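Local coordinates for DNA helicase RecQ (Deinococcus radiodurans, PDB 2RHF), which probably couples ATP hydrolysis to unwinding duplex DNA in the 3'-5' direction as a RecQ helicase, represented here by its third, C-terminal HRDC domain, at residues A10-E13 with L14-L18. Residues are numbered along the deposited sequence; the frame is centred on the assembly and turned at random.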
loop_
_atom_site.group_PDB
_atom_site.type_symbol
_atom_site.label_atom_id
_atom_site.label_comp_id
_atom_site.label_asym_id
_atom_site.label_seq_id
_atom_site.Cartn_x
_atom_site.Cartn_y
_atom_site.Cartn_z
ATOM N N ALA A 10 -1.401 6.463 6.173
ATOM C CA ALA A 10 -0.030 6.154 5.774
ATOM C C ALA A 10 0.006 5.681 4.332
ATOM O O ALA A 10 0.909 6.047 3.580
ATOM C CB ALA A 10 0.572 5.122 6.689
ATOM N N LEU A 11 -0.975 4.877 3.936
ATOM C CA LEU A 11 -1.012 4.397 2.568
ATOM C C LEU A 11 -1.293 5.526 1.567
ATOM O O LEU A 11 -0.722 5.538 0.479
ATOM C CB LEU A 11 -2.014 3.266 2.430
ATOM C CG LEU A 11 -1.596 1.980 3.150
ATOM C CD1 LEU A 11 -2.805 1.080 3.335
ATOM C CD2 LEU A 11 -0.473 1.253 2.412
ATOM N N ARG A 12 -2.138 6.484 1.945
ATOM C CA ARG A 12 -2.350 7.658 1.104
ATOM C C ARG A 12 -1.081 8.502 0.994
ATOM O O ARG A 12 -0.762 9.023 -0.078
ATOM C CB ARG A 12 -3.495 8.515 1.639
ATOM C CG ARG A 12 -4.859 7.971 1.286
ATOM C CD ARG A 12 -5.997 8.955 1.572
ATOM N NE ARG A 12 -7.213 8.444 0.935
ATOM C CZ ARG A 12 -8.011 7.514 1.462
ATOM N NH1 ARG A 12 -7.781 7.035 2.675
ATOM N NH2 ARG A 12 -9.058 7.075 0.780
ATOM N N GLU A 13 -0.357 8.641 2.105
ATOM C CA GLU A 13 0.911 9.369 2.116
ATOM C C GLU A 13 1.938 8.662 1.245
ATOM O O GLU A 13 2.663 9.299 0.474
ATOM C CB GLU A 13 1.412 9.527 3.555
ATOM C CG GLU A 13 0.547 10.518 4.342
ATOM C CD GLU A 13 0.744 10.481 5.852
ATOM O OE1 GLU A 13 1.378 9.550 6.388
ATOM O OE2 GLU A 13 0.222 11.403 6.520
ATOM N N LEU A 14 2.003 7.341 1.351
ATOM C CA LEU A 14 2.898 6.563 0.499
ATOM C C LEU A 14 2.521 6.756 -0.966
ATOM O O LEU A 14 3.387 6.984 -1.826
ATOM C CB LEU A 14 2.842 5.088 0.855
ATOM C CG LEU A 14 3.589 4.181 -0.128
ATOM C CD1 LEU A 14 5.081 4.502 -0.202
ATOM C CD2 LEU A 14 3.374 2.738 0.223
ATOM N N ARG A 15 1.234 6.650 -1.269
ATOM C CA ARG A 15 0.785 6.790 -2.648
ATOM C C ARG A 15 1.216 8.146 -3.233
ATOM O O ARG A 15 1.676 8.206 -4.375
ATOM C CB ARG A 15 -0.718 6.568 -2.738
ATOM C CG ARG A 15 -1.257 6.600 -4.178
ATOM C CD ARG A 15 -2.655 6.049 -4.272
ATOM N NE ARG A 15 -3.615 6.865 -3.529
ATOM C CZ ARG A 15 -4.907 6.576 -3.418
ATOM N NH1 ARG A 15 -5.409 5.492 -4.012
ATOM N NH2 ARG A 15 -5.700 7.367 -2.732
ATOM N N ARG A 16 1.123 9.217 -2.439
ATOM C CA ARG A 16 1.592 10.534 -2.899
ATOM C C ARG A 16 3.091 10.563 -3.182
ATOM O O ARG A 16 3.520 11.191 -4.148
ATOM C CB ARG A 16 1.191 11.631 -1.924
ATOM C CG ARG A 16 -0.294 11.890 -1.874
ATOM C CD ARG A 16 -0.658 12.868 -0.751
ATOM N NE ARG A 16 -2.066 12.723 -0.374
ATOM C CZ ARG A 16 -2.510 12.513 0.862
ATOM N NH1 ARG A 16 -1.666 12.454 1.897
ATOM N NH2 ARG A 16 -3.813 12.392 1.073
ATOM N N GLU A 17 3.887 9.879 -2.353
ATOM C CA GLU A 17 5.330 9.775 -2.615
ATOM C C GLU A 17 5.582 9.057 -3.930
ATOM O O GLU A 17 6.407 9.484 -4.745
ATOM C CB GLU A 17 6.041 9.026 -1.490
ATOM C CG GLU A 17 5.982 9.735 -0.158
ATOM C CD GLU A 17 6.593 8.943 0.991
ATOM O OE1 GLU A 17 6.949 7.756 0.820
ATOM O OE2 GLU A 17 6.715 9.543 2.088
ATOM N N LEU A 18 4.882 7.942 -4.136
ATOM C CA LEU A 18 5.058 7.150 -5.342
ATOM C C LEU A 18 4.616 7.912 -6.588
ATOM O O LEU A 18 5.249 7.825 -7.638
ATOM C CB LEU A 18 4.316 5.823 -5.218
ATOM C CG LEU A 18 4.831 4.898 -4.100
ATOM C CD1 LEU A 18 3.913 3.706 -3.961
ATOM C CD2 LEU A 18 6.276 4.452 -4.323
HETATM O O HOH W 1 -2.979 9.164 -2.002
HETATM O O HOH W 2 -1.534 13.044 5.285
#
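Ala-10, Leu-11, Arg-12 and Glu-13 each accept, through the backbone O, a hydrogen bond from the N of Leu-14, Arg-15, Arg-16 and Glu-17 respectively, the i to i+4 pattern of an unbroken alpha-helix, here within helix 4-22 of the HRDC domain. On this frame the i+3 and i+4 spacing brings charged side chains of successive turns side by side. Arg-16 reaches back over the preceding turn: its CG stands beside the backbone N (chi1 -68°) and the chain runs extended to NE, carrying the guanidinium across Arg-12, whose CB lies over one of its faces, 3.9 Å from Arg-16 NH2. The carbonyl O of Arg-12 also sits above that guanidinium, displaced toward its rim. Arg-16 NH1 comes to 3.8 Å from the methylene CG of Glu-13, yet the opposite charges do not meet directly; NH1 and Glu-13 OE2 are 5.1 Å apart. A water spans them, donating to OE2 over 2.7 Å and receiving only a weak bond from NH1. Arg-15 runs alongside Arg-12 in the same direction, and its NH2 approaches Arg-12 NE to 4.1 Å, with the two guanidinium planes nearly perpendicular, 81° apart. A second water lies in the Arg-15 guanidinium plane at its edge, accepting from NE at 2.8 Å and donating to Arg-12 O, a carbonyl already engaged by Arg-16 N. Beyond the turn, Glu-17 forms a salt bridge with Arg-66 of helix 57-76. Leu-11 and Leu-14 pack on helices 32-41 and 57-76, respectively. The proximity of Arg-12 and Arg-15 probably carries an electrostatic cost, perhaps eased by Phe-30 O and Asn-32 OD1, which accept from Arg-15 NH1, while the weakly held water between Glu-13 and Arg-16 is consistent with a looser attraction than direct pairing would give.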